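Local atomic coordinates of regulator of polyketide synthase expression (Bifidobacterium adolescentis, PDB entry 3ONQ), a protein that is of unknown function but probably binds DNA through a PucR-type C-terminal helix-turn-helix domain and so regulates gene expression. Residues Ala68-Ala73 / Thr93-Leu98; Arg79-Glu84 / Glu108-Ala113; Ser146-Pro151 / Ala170-Asp175; Glu179-Asn184 / Leu254-Met259. All coordinates share one frame; numbering follows the deposited sequence.

Contact 1 (Ala68-Ala73 / Thr93-Leu98); sequences ASTSLA and TFLLAL
This is a buried helix-on-sheet contact, in which Thr70 and Ser71 of helix 67-80 meet a single strand residue, Leu95. No hydrogen bond crosses it, and the backbones stay well apart, with Thr70 CA and Leu95 CA 8.2 Å from each other. Leu95 spans the gap because its CG lies anti to the backbone N (chi1 -179°), and its two methyls meet the helix differently. CD1 sits between the helix residues, 3.8 Å from Thr70 CG2 and 3.6 Å from Ser71 OG, while Leu95 CD2 touches the Thr70 methyl, CG2, at 4.0 Å. The Thr70 and Leu95 side chains run past each other in opposite directions. Strand 94-100 belongs to the mixed sheet of an alpha-beta-alpha sandwich: Leu95 faces helix 67-80, where Leu67 and Ile74 also press on it, whereas Phe94 and Leu96 turn to helix 132-149. Threonine suits this boundary because its methyl serves the core while OG1 hydrogen-bonds to Ala117 O in a loop. Serine keeps its polar end satisfied differently, as Ser71 OG bonds back to Leu67 O one turn earlier in the helix, allowing a leucine methyl to rest against that oxygen.

Contact 2 (Arg79-Glu84 / Glu108-Ala113); sequences RDLGGE and EVTCTA
Leu81 reaches over to helix 107-114 and divides its two methyls among three residues there. Its CD2 presses on Val109 CG1 at 3.5 Å, a snug methyl-to-methyl contact. The other branch, Leu81 CD1, lies 3.9 Å from Thr110 OG1 and 4.3 Å from Ala113 CB. Val109 and Ala113 stand one helical turn apart on the same face, and the small alanine lets the leucine tip come close to the helix: Leu81 CD1 is 4.1 Å from Thr110 CA. Val109 offers CG1 because this branch is anti to its backbone N (chi1 167°). Thr110 OG1, although it meets a methyl, is hydrogen-bonded to Thr106 O in the preceding turn, and Thr110 also packs on Phe57 and Ile59 of the central strand 55-61. Farther round the helix, Glu108 forms a salt bridge with Arg161.

Leu81 itself is positioned by its backbone. It is the first residue to leave helical angles after helix 67-80, and its main chain is hydrogen-bonded to Ala104. Gly82 follows with phi 88°, where a side chain would jam against the carbonyl O of Leu81, so glycine is well suited to the turn. Gly82 N bonds to Arg79 O at 2.9 Å and Gly83 N to Val78 O, the paired bonds of a Schellman motif closing the helix's C-terminal end.

Contact 3 (Ser146-Pro151 / Ala170-Asp175); sequences SLQAAP and ALLGDD
Leu172 lays one methyl, CD1, over the base of Gln148 and the start of Ala149. The closest approach is to the aliphatic Gln148 CB, 3.7 Å from Leu172 CD1. The same methyl lies 4.0 Å from Ala149 N and 4.3 Å from Ala149 CB, so one branch of the leucine carries the whole contact. Alanine is apt at the receiving position: a single methyl lets the leucine approach the backbone near the end of helix 132-149, and Ala149 also touches Glu168 and Arg169 of helix 166-172. Gln148 gives its apolar root to the contact while its chain runs on, extended beyond CG. Phe145 adds to the apolar surroundings of Leu172, and Met259 of the second subunit packs on the same leucine, placing the contact beside the subunit interface. Immediately after Leu172 the chain turns at Gly173, whose phi of 102° would push a side chain into the preceding carbonyl; Gly173 N bonds back to Ala170 O at 3.0 Å. Asp174 then accepts from Tyr176 N with OD1 and forms a salt bridge to Arg169 with OD2. Helix 166-172 thus ends in a Schellman motif, and helix 175-190 starts at once from an aspartate N-cap.

Contact 4 (Glu179-Asn184 / Leu254-Met259); sequences EELYRN and LAIGRM. With SO4 (sulfate ion), chain R; SO4 (sulfate ion), chain O.
A tyrosine ring meets bare helix backbone here: with no side chain on Gly257, the edge of Tyr182 rests directly on the main chain, Tyr182 CD1 lying 3.9 Å from Gly257 CA. The ring reaches across because CG is anti to the backbone N (chi1 -177°), and its OH hydrogen-bonds to Asp261. Beside it, Ile256 CG2 is 4.0 Å from Tyr182 CB and Ile256 CG1 is 4.2 Å from Leu181 CD1; Leu171 of the second subunit also packs on Ile256. At the ring's other edge, Tyr182 CE2 lies over the centre of one face of the Arg183 guanidinium, and Arg183 NE makes a 2.8 Å salt bridge to Glu179 OE2. Two sulfates, probably from the crystallisation liquor, flank the pair. Asn184 ND2 donates nearly straight (167°) to O3 of one at 3.1 Å. Arg258 leaves its helix away from segment 179-184 and turns its guanidinium edge to the other, NH2 to O1 at 3.0 Å; NH2 also bonds to Ser203 OG. An alanine at Arg258 would probably leave this sulfate without its donors and Ser203 OG without this hydrogen bond. Segments 179-184 and 254-259 cross at -82°, packing helix 175-190 against the last helix of the PucR-type helix-turn-helix region.

Contacts 1 and 2 lie about 14 Å apart between centres and share helix 67-80: contact 1 sets its first half on strand 94-100, contact 2 its C-terminal end on helix 107-114. Their segments alternate along the chain, knitting one side of the alpha-beta-alpha sandwich. Contact 3 follows in sequence, and Leu147 joins it to contact 1 by packing on Phe94 and Leu96 on the sheet's other face. Contact 4 comes last, centred about 16 Å from contact 3, touching it where Ala170 meets Leu181. Both contacts 3 and 4 also touch the second subunit, so the passage from sandwich to probable DNA-binding region coincides with subunit association.

Contact 1 (Ala68-Ala73 / Thr93-Leu98)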
loop_
_atom_site.group_PDB
_atom_site.type_symbol
_atom_site.label_atom_id
_atom_site.label_comp_id
_atom_site.label_asym_id
_atom_site.label_seq_id
_atom_site.Cartn_x
_atom_site.Cartn_y
_atom_site.Cartn_z
ATOM N N ALA B 68 -14.079 14.388 -30.112
ATOM C CA ALA B 68 -12.929 14.631 -30.970
ATOM C C ALA B 68 -12.516 16.101 -30.935
ATOM O O ALA B 68 -11.333 16.421 -30.939
ATOM C CB ALA B 68 -13.228 14.200 -32.398
ATOM N N SER B 69 -13.497 16.994 -30.900
ATOM C CA SER B 69 -13.208 18.419 -30.934
ATOM C C SER B 69 -12.541 18.864 -29.635
ATOM O O SER B 69 -11.544 19.589 -29.644
ATOM C CB SER B 69 -14.484 19.218 -31.164
ATOM O OG SER B 69 -14.218 20.606 -31.107
ATOM N N THR B 70 -13.094 18.419 -28.514
ATOM C CA THR B 70 -12.526 18.765 -27.228
ATOM C C THR B 70 -11.108 18.202 -27.078
ATOM O O THR B 70 -10.218 18.887 -26.578
ATOM C CB THR B 70 -13.433 18.308 -26.074
ATOM O OG1 THR B 70 -14.621 19.109 -26.065
ATOM C CG2 THR B 70 -12.719 18.477 -24.739
ATOM N N SER B 71 -10.894 16.971 -27.533
ATOM C CA SER B 71 -9.581 16.334 -27.429
ATOM C C SER B 71 -8.516 17.083 -28.217
ATOM O O SER B 71 -7.363 17.185 -27.784
ATOM C CB SER B 71 -9.623 14.882 -27.920
ATOM O OG SER B 71 -10.404 14.066 -27.063
ATOM N N LEU B 72 -8.897 17.577 -29.390
ATOM C CA LEU B 72 -7.973 18.332 -30.224
ATOM C C LEU B 72 -7.634 19.648 -29.541
ATOM O O LEU B 72 -6.464 20.035 -29.448
ATOM C CB LEU B 72 -8.586 18.596 -31.596
ATOM C CG LEU B 72 -7.738 19.466 -32.523
ATOM C CD1 LEU B 72 -6.331 18.896 -32.629
ATOM C CD2 LEU B 72 -8.391 19.596 -33.896
ATOM N N ALA B 73 -8.669 20.327 -29.062
ATOM C CA ALA B 73 -8.506 21.567 -28.324
ATOM C C ALA B 73 -7.561 21.391 -27.133
ATOM O O ALA B 73 -6.667 22.197 -26.931
ATOM C CB ALA B 73 -9.848 22.082 -27.867
ATOM N N THR B 93 -20.720 10.332 -20.167
ATOM C CA THR B 93 -20.762 11.534 -20.988
ATOM C C THR B 93 -19.540 12.441 -20.773
ATOM O O THR B 93 -19.370 13.436 -21.487
ATOM C CB THR B 93 -21.985 12.369 -20.627
ATOM O OG1 THR B 93 -21.931 12.665 -19.226
ATOM C CG2 THR B 93 -23.263 11.604 -20.926
ATOM N N PHE B 94 -18.703 12.115 -19.788
ATOM C CA PHE B 94 -17.578 12.987 -19.425
ATOM C C PHE B 94 -16.307 12.698 -20.226
ATOM O O PHE B 94 -16.018 11.550 -20.547
ATOM C CB PHE B 94 -17.242 12.844 -17.942
ATOM C CG PHE B 94 -18.408 13.059 -17.034
ATOM C CD1 PHE B 94 -19.136 14.232 -17.090
ATOM C CD2 PHE B 94 -18.764 12.095 -16.109
ATOM C CE1 PHE B 94 -20.209 14.429 -16.250
ATOM C CE2 PHE B 94 -19.835 12.291 -15.269
ATOM C CZ PHE B 94 -20.557 13.454 -15.344
ATOM N N LEU B 95 -15.554 13.751 -20.532
ATOM C CA LEU B 95 -14.186 13.614 -21.024
ATOM C C LEU B 95 -13.254 14.025 -19.892
ATOM O O LEU B 95 -13.427 15.092 -19.304
ATOM C CB LEU B 95 -13.957 14.502 -22.250
ATOM C CG LEU B 95 -12.575 14.446 -22.909
ATOM C CD1 LEU B 95 -12.684 14.661 -24.397
ATOM C CD2 LEU B 95 -11.610 15.473 -22.287
ATOM N N LEU B 96 -12.286 13.170 -19.570
ATOM C CA LEU B 96 -11.297 13.481 -18.538
ATOM C C LEU B 96 -9.926 13.564 -19.183
ATOM O O LEU B 96 -9.590 12.748 -20.037
ATOM C CB LEU B 96 -11.276 12.419 -17.432
ATOM C CG LEU B 96 -12.317 12.483 -16.314
ATOM C CD1 LEU B 96 -13.708 12.573 -16.871
ATOM C CD2 LEU B 96 -12.185 11.276 -15.383
ATOM N N ALA B 97 -9.145 14.555 -18.768
ATOM C CA ALA B 97 -7.807 14.756 -19.289
ATOM C C ALA B 97 -6.834 14.883 -18.133
ATOM O O ALA B 97 -7.023 15.713 -17.235
ATOM C CB ALA B 97 -7.753 16.012 -20.153
ATOM N N LEU B 98 -5.790 14.064 -18.175
ATOM C CA LEU B 98 -4.725 14.096 -17.198
ATOM C C LEU B 98 -3.510 14.735 -17.858
ATOM O O LEU B 98 -2.921 14.155 -18.770
ATOM C CB LEU B 98 -4.377 12.676 -16.774
ATOM C CG LEU B 98 -3.204 12.549 -15.802
ATOM C CD1 LEU B 98 -3.647 12.925 -14.393
ATOM C CD2 LEU B 98 -2.655 11.135 -15.840
#

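Contact 2 (Arg79-Glu84 / Glu108-Ala113)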
loop_
_atom_site.group_PDB
_atom_site.type_symbol
_atom_site.label_atom_id
_atom_site.label_comp_id
_atom_site.label_asym_id
_atom_site.label_seq_id
_atom_site.Cartn_x
_atom_site.Cartn_y
_atom_site.Cartn_z
ATOM N N ARG B 79 0.095 21.651 -25.757
ATOM C CA ARG B 79 1.221 21.926 -26.645
ATOM C C ARG B 79 1.622 23.406 -26.583
ATOM O O ARG B 79 2.796 23.738 -26.377
ATOM C CB ARG B 79 0.851 21.531 -28.075
ATOM C CG ARG B 79 2.014 21.473 -29.051
ATOM C CD ARG B 79 1.914 20.234 -29.948
ATOM N NE ARG B 79 0.579 20.055 -30.530
ATOM C CZ ARG B 79 -0.134 18.928 -30.464
ATOM N NH1 ARG B 79 -1.337 18.867 -31.026
ATOM N NH2 ARG B 79 0.348 17.859 -29.839
ATOM N N ASP B 80 0.640 24.292 -26.741
ATOM C CA ASP B 80 0.897 25.737 -26.733
ATOM C C ASP B 80 1.509 26.227 -25.416
ATOM O O ASP B 80 2.140 27.282 -25.381
ATOM C CB ASP B 80 -0.383 26.539 -27.014
ATOM C CG ASP B 80 -0.865 26.408 -28.450
ATOM O OD1 ASP B 80 -0.148 25.814 -29.278
ATOM O OD2 ASP B 80 -1.972 26.913 -28.745
ATOM N N LEU B 81 1.307 25.476 -24.337
ATOM C CA LEU B 81 1.822 25.876 -23.031
ATOM C C LEU B 81 3.136 25.174 -22.701
ATOM O O LEU B 81 3.613 25.239 -21.568
ATOM C CB LEU B 81 0.788 25.596 -21.935
ATOM C CG LEU B 81 -0.406 26.545 -21.892
ATOM C CD1 LEU B 81 -1.606 25.872 -21.241
ATOM C CD2 LEU B 81 -0.038 27.865 -21.177
ATOM N N GLY B 82 3.711 24.498 -23.690
ATOM C CA GLY B 82 5.011 23.863 -23.539
ATOM C C GLY B 82 5.014 22.442 -22.988
ATOM O O GLY B 82 6.057 21.944 -22.568
ATOM N N GLY B 83 3.860 21.783 -22.983
ATOM C CA GLY B 83 3.782 20.424 -22.474
ATOM C C GLY B 83 3.766 19.425 -23.609
ATOM O O GLY B 83 3.551 19.794 -24.757
ATOM N N GLU B 84 3.982 18.155 -23.301
ATOM C CA GLU B 84 3.958 17.136 -24.346
ATOM C C GLU B 84 3.239 15.850 -23.952
ATOM O O GLU B 84 3.219 14.891 -24.717
ATOM C CB GLU B 84 5.370 16.822 -24.817
ATOM C CG GLU B 84 6.423 16.879 -23.737
ATOM C CD GLU B 84 7.814 16.849 -24.329
ATOM O OE1 GLU B 84 7.939 16.470 -25.513
ATOM O OE2 GLU B 84 8.778 17.208 -23.624
ATOM N N GLU B 108 -4.491 26.152 -13.150
ATOM C CA GLU B 108 -5.438 27.229 -13.460
ATOM C C GLU B 108 -5.285 27.733 -14.897
ATOM O O GLU B 108 -6.274 27.901 -15.606
ATOM C CB GLU B 108 -5.330 28.385 -12.457
ATOM C CG GLU B 108 -5.683 27.991 -11.022
ATOM C CD GLU B 108 -7.177 27.687 -10.821
ATOM O OE1 GLU B 108 -8.005 28.116 -11.661
ATOM O OE2 GLU B 108 -7.522 27.020 -9.816
ATOM N N VAL B 109 -4.049 27.965 -15.326
ATOM C CA VAL B 109 -3.794 28.401 -16.696
ATOM C C VAL B 109 -4.278 27.368 -17.728
ATOM O O VAL B 109 -4.869 27.718 -18.748
ATOM C CB VAL B 109 -2.298 28.723 -16.908
ATOM C CG1 VAL B 109 -1.973 28.874 -18.396
ATOM C CG2 VAL B 109 -1.925 29.977 -16.135
ATOM N N THR B 110 -4.048 26.091 -17.460
ATOM C CA THR B 110 -4.490 25.073 -18.404
ATOM C C THR B 110 -6.014 25.007 -18.429
ATOM O O THR B 110 -6.624 24.904 -19.485
ATOM C CB THR B 110 -3.922 23.687 -18.068
ATOM O OG1 THR B 110 -2.495 23.748 -18.096
ATOM C CG2 THR B 110 -4.392 22.666 -19.089
ATOM N N CYS B 111 -6.625 25.083 -17.256
ATOM C CA CYS B 111 -8.073 25.035 -17.171
ATOM C C CYS B 111 -8.694 26.203 -17.942
ATOM O O CYS B 111 -9.659 26.021 -18.679
ATOM C CB CYS B 111 -8.524 25.018 -15.713
ATOM S SG CYS B 111 -10.306 24.927 -15.484
ATOM N N THR B 112 -8.121 27.397 -17.798
ATOM C CA THR B 112 -8.621 28.553 -18.523
ATOM C C THR B 112 -8.509 28.364 -20.025
ATOM O O THR B 112 -9.421 28.720 -20.768
ATOM C CB THR B 112 -7.890 29.853 -18.125
ATOM O OG1 THR B 112 -8.234 30.198 -16.778
ATOM C CG2 THR B 112 -8.312 31.000 -19.046
ATOM N N ALA B 113 -7.386 27.804 -20.464
ATOM C CA ALA B 113 -7.121 27.610 -21.885
ATOM C C ALA B 113 -8.088 26.622 -22.541
ATOM O O ALA B 113 -8.416 26.776 -23.718
ATOM C CB ALA B 113 -5.667 27.163 -22.109
#

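Contact 3 (Ser146-Pro151 / Ala170-Asp175)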
loop_
_atom_site.group_PDB
_atom_site.type_symbol
_atom_site.label_atom_id
_atom_site.label_comp_id
_atom_site.label_asym_id
_atom_site.label_seq_id
_atom_site.Cartn_x
_atom_site.Cartn_y
_atom_site.Cartn_z
ATOM N N SER B 146 -16.097 13.708 -8.467
ATOM C CA SER B 146 -16.591 15.085 -8.356
ATOM C C SER B 146 -17.641 15.367 -9.419
ATOM O O SER B 146 -18.667 15.977 -9.137
ATOM C CB SER B 146 -15.458 16.126 -8.459
ATOM O OG SER B 146 -14.646 16.126 -7.296
ATOM N N LEU B 147 -17.393 14.903 -10.637
ATOM C CA LEU B 147 -18.323 15.152 -11.728
ATOM C C LEU B 147 -19.619 14.386 -11.491
ATOM O O LEU B 147 -20.688 14.907 -11.756
ATOM C CB LEU B 147 -17.703 14.776 -13.082
ATOM C CG LEU B 147 -16.565 15.695 -13.565
ATOM C CD1 LEU B 147 -15.808 15.087 -14.764
ATOM C CD2 LEU B 147 -17.067 17.104 -13.926
ATOM N N GLN B 148 -19.524 13.155 -10.989
ATOM C CA GLN B 148 -20.719 12.377 -10.647
ATOM C C GLN B 148 -21.490 12.984 -9.460
ATOM O O GLN B 148 -22.696 12.826 -9.347
ATOM C CB GLN B 148 -20.346 10.922 -10.337
ATOM C CG GLN B 148 -19.829 10.144 -11.543
ATOM C CD GLN B 148 -19.632 8.666 -11.255
ATOM O OE1 GLN B 148 -19.062 8.292 -10.226
ATOM N NE2 GLN B 148 -20.112 7.814 -12.165
ATOM N N ALA B 149 -20.776 13.670 -8.578
ATOM C CA ALA B 149 -21.360 14.266 -7.377
ATOM C C ALA B 149 -22.002 15.638 -7.653
ATOM O O ALA B 149 -22.953 16.041 -6.982
ATOM C CB ALA B 149 -20.273 14.392 -6.290
ATOM N N ALA B 150 -21.485 16.340 -8.652
ATOM C CA ALA B 150 -21.884 17.718 -8.947
ATOM C C ALA B 150 -23.393 17.990 -8.979
ATOM O O ALA B 150 -23.825 19.054 -8.567
ATOM C CB ALA B 150 -21.233 18.196 -10.243
ATOM N N PRO B 151 -24.200 17.042 -9.477
ATOM C CA PRO B 151 -25.630 17.367 -9.542
ATOM C C PRO B 151 -26.258 17.644 -8.182
ATOM O O PRO B 151 -27.335 18.229 -8.114
ATOM C CB PRO B 151 -26.248 16.116 -10.180
ATOM C CG PRO B 151 -25.122 15.576 -11.057
ATOM C CD PRO B 151 -23.877 15.805 -10.217
ATOM N N ALA B 170 -18.101 10.957 -0.868
ATOM C CA ALA B 170 -18.098 9.891 0.129
ATOM C C ALA B 170 -19.349 9.018 0.013
ATOM O O ALA B 170 -19.260 7.784 0.081
ATOM C CB ALA B 170 -17.936 10.459 1.535
ATOM N N LEU B 171 -20.509 9.641 -0.206
ATOM C CA LEU B 171 -21.751 8.876 -0.410
ATOM C C LEU B 171 -21.680 7.945 -1.634
ATOM O O LEU B 171 -22.347 6.913 -1.677
ATOM C CB LEU B 171 -22.965 9.802 -0.554
ATOM C CG LEU B 171 -23.405 10.551 0.711
ATOM C CD1 LEU B 171 -24.351 11.684 0.348
ATOM C CD2 LEU B 171 -24.039 9.587 1.727
ATOM N N LEU B 172 -20.897 8.331 -2.638
ATOM C CA LEU B 172 -20.725 7.498 -3.838
ATOM C C LEU B 172 -19.718 6.367 -3.635
ATOM O O LEU B 172 -19.592 5.481 -4.478
ATOM C CB LEU B 172 -20.277 8.348 -5.024
ATOM C CG LEU B 172 -21.322 9.332 -5.559
ATOM C CD1 LEU B 172 -20.705 10.179 -6.691
ATOM C CD2 LEU B 172 -22.547 8.578 -6.048
ATOM N N GLY B 173 -18.985 6.412 -2.529
ATOM C CA GLY B 173 -18.053 5.338 -2.202
ATOM C C GLY B 173 -16.603 5.691 -2.510
ATOM O O GLY B 173 -15.762 4.815 -2.588
ATOM N N ASP B 174 -16.316 6.978 -2.686
ATOM C CA ASP B 174 -14.963 7.457 -2.954
ATOM C C ASP B 174 -14.109 7.453 -1.684
ATOM O O ASP B 174 -14.245 8.330 -0.841
ATOM C CB ASP B 174 -15.046 8.894 -3.488
ATOM C CG ASP B 174 -13.685 9.477 -3.834
ATOM O OD1 ASP B 174 -12.669 8.756 -3.692
ATOM O OD2 ASP B 174 -13.644 10.655 -4.273
ATOM N N ASP B 175 -13.219 6.469 -1.577
ATOM C CA ASP B 175 -12.318 6.339 -0.433
ATOM C C ASP B 175 -11.461 7.581 -0.188
ATOM O O ASP B 175 -11.149 7.920 0.956
ATOM C CB ASP B 175 -11.419 5.105 -0.597
ATOM C CG ASP B 175 -12.081 3.840 -0.095
ATOM O OD1 ASP B 175 -11.946 2.789 -0.755
ATOM O OD2 ASP B 175 -12.745 3.906 0.961
#

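Contact 4 (Glu179-Asn184 / Leu254-Met259)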
loop_
_atom_site.group_PDB
_atom_site.type_symbol
_atom_site.label_atom_id
_atom_site.label_comp_id
_atom_site.label_asym_id
_atom_site.label_seq_id
_atom_site.Cartn_x
_atom_site.Cartn_y
_atom_site.Cartn_z
ATOM N N GLU B 179 -11.405 9.592 3.359
ATOM C CA GLU B 179 -10.146 9.762 4.064
ATOM C C GLU B 179 -9.902 11.239 4.347
ATOM O O GLU B 179 -9.521 11.598 5.462
ATOM C CB GLU B 179 -8.984 9.161 3.267
ATOM C CG GLU B 179 -7.639 9.254 3.986
ATOM C CD GLU B 179 -7.542 8.294 5.168
ATOM O OE1 GLU B 179 -8.449 7.444 5.346
ATOM O OE2 GLU B 179 -6.550 8.396 5.920
ATOM N N GLU B 180 -10.134 12.099 3.356
ATOM C CA GLU B 180 -9.990 13.541 3.577
ATOM C C GLU B 180 -10.912 14.075 4.682
ATOM O O GLU B 180 -10.488 14.873 5.516
ATOM C CB GLU B 180 -10.217 14.338 2.289
ATOM C CG GLU B 180 -9.092 14.185 1.264
ATOM C CD GLU B 180 -9.246 15.144 0.092
ATOM O OE1 GLU B 180 -9.915 16.196 0.256
ATOM O OE2 GLU B 180 -8.706 14.843 -0.993
ATOM N N LEU B 181 -12.166 13.640 4.687
ATOM C CA LEU B 181 -13.109 14.066 5.726
ATOM C C LEU B 181 -12.549 13.667 7.081
ATOM O O LEU B 181 -12.585 14.441 8.022
ATOM C CB LEU B 181 -14.489 13.440 5.505
ATOM C CG LEU B 181 -15.290 14.049 4.358
ATOM C CD1 LEU B 181 -16.414 13.120 3.873
ATOM C CD2 LEU B 181 -15.825 15.416 4.774
ATOM N N TYR B 182 -11.991 12.463 7.162
ATOM C CA TYR B 182 -11.408 11.992 8.413
ATOM C C TYR B 182 -10.163 12.800 8.797
ATOM O O TYR B 182 -10.087 13.365 9.888
ATOM C CB TYR B 182 -11.064 10.502 8.316
ATOM C CG TYR B 182 -10.513 9.914 9.601
ATOM C CD1 TYR B 182 -11.251 9.949 10.781
ATOM C CD2 TYR B 182 -9.265 9.308 9.630
ATOM C CE1 TYR B 182 -10.751 9.398 11.960
ATOM C CE2 TYR B 182 -8.759 8.751 10.802
ATOM C CZ TYR B 182 -9.504 8.801 11.962
ATOM O OH TYR B 182 -9.002 8.252 13.125
ATOM N N ARG B 183 -9.200 12.864 7.884
ATOM C CA ARG B 183 -7.900 13.455 8.168
ATOM C C ARG B 183 -7.906 14.969 8.185
ATOM O O ARG B 183 -7.337 15.576 9.087
ATOM C CB ARG B 183 -6.851 12.990 7.156
ATOM C CG ARG B 183 -6.639 11.500 7.106
ATOM C CD ARG B 183 -6.010 11.008 8.387
ATOM N NE ARG B 183 -5.685 9.585 8.344
ATOM C CZ ARG B 183 -5.160 8.918 9.368
ATOM N NH1 ARG B 183 -4.910 9.556 10.510
ATOM N NH2 ARG B 183 -4.888 7.622 9.257
ATOM N N ASN B 184 -8.519 15.578 7.177
ATOM C CA ASN B 184 -8.387 17.016 6.984
ATOM C C ASN B 184 -9.470 17.838 7.661
ATOM O O ASN B 184 -9.349 19.054 7.756
ATOM C CB ASN B 184 -8.366 17.379 5.504
ATOM C CG ASN B 184 -7.189 16.757 4.765
ATOM O OD1 ASN B 184 -6.215 16.337 5.379
ATOM N ND2 ASN B 184 -7.288 16.689 3.446
ATOM N N LEU B 254 -17.918 14.615 10.963
ATOM C CA LEU B 254 -18.039 14.131 12.333
ATOM C C LEU B 254 -18.552 12.694 12.350
ATOM O O LEU B 254 -18.093 11.880 13.160
ATOM C CB LEU B 254 -18.938 15.039 13.189
ATOM C CG LEU B 254 -18.480 16.475 13.485
ATOM C CD1 LEU B 254 -19.492 17.194 14.376
ATOM C CD2 LEU B 254 -17.123 16.506 14.131
ATOM N N ALA B 255 -19.487 12.381 11.453
ATOM C CA ALA B 255 -20.008 11.026 11.354
ATOM C C ALA B 255 -18.886 10.070 10.973
ATOM O O ALA B 255 -18.700 9.033 11.621
ATOM C CB ALA B 255 -21.170 10.939 10.331
ATOM N N ILE B 256 -18.149 10.419 9.915
ATOM C CA ILE B 256 -17.000 9.625 9.472
ATOM C C ILE B 256 -16.044 9.375 10.635
ATOM O O ILE B 256 -15.706 8.232 10.943
ATOM C CB ILE B 256 -16.228 10.326 8.327
ATOM C CG1 ILE B 256 -17.098 10.440 7.080
ATOM C CG2 ILE B 256 -14.966 9.545 7.971
ATOM C CD1 ILE B 256 -17.506 9.107 6.556
ATOM N N GLY B 257 -15.615 10.455 11.287
ATOM C CA GLY B 257 -14.712 10.363 12.420
ATOM C C GLY B 257 -15.212 9.474 13.549
ATOM O O GLY B 257 -14.472 8.620 14.047
ATOM N N ARG B 258 -16.464 9.667 13.961
ATOM C CA ARG B 258 -17.027 8.881 15.063
ATOM C C ARG B 258 -17.143 7.396 14.748
ATOM O O ARG B 258 -16.836 6.558 15.586
ATOM C CB ARG B 258 -18.384 9.428 15.484
ATOM C CG ARG B 258 -18.260 10.669 16.318
ATOM C CD ARG B 258 -19.601 11.370 16.523
ATOM N NE ARG B 258 -19.459 12.494 17.451
ATOM C CZ ARG B 258 -20.133 13.638 17.356
ATOM N NH1 ARG B 258 -21.019 13.817 16.380
ATOM N NH2 ARG B 258 -19.923 14.602 18.244
HETATM N N MSE B 259 -17.588 7.076 13.539
HETATM C CA MSE B 259 -17.669 5.687 13.110
HETATM C C MSE B 259 -16.284 5.059 13.049
HETATM O O MSE B 259 -16.118 3.883 13.346
HETATM C CB MSE B 259 -18.343 5.589 11.746
HETATM C CG MSE B 259 -19.779 6.062 11.784
HETATM SE SE MSE B 259 -20.746 5.802 10.134
HETATM C CE MSE B 259 -19.689 6.923 8.897
HETATM S S SO4 R . -17.194 12.443 20.350
HETATM O O1 SO4 R . -18.242 13.456 20.450
HETATM O O2 SO4 R . -16.076 12.764 21.242
HETATM O O3 SO4 R . -17.748 11.138 20.701
HETATM O O4 SO4 R . -16.714 12.397 18.974
HETATM S S SO4 O . -4.366 15.639 0.863
HETATM O O1 SO4 O . -4.867 16.964 0.503
HETATM O O2 SO4 O . -3.010 15.752 1.393
HETATM O O3 SO4 O . -5.216 15.039 1.890
HETATM O O4 SO4 O . -4.355 14.792 -0.326
#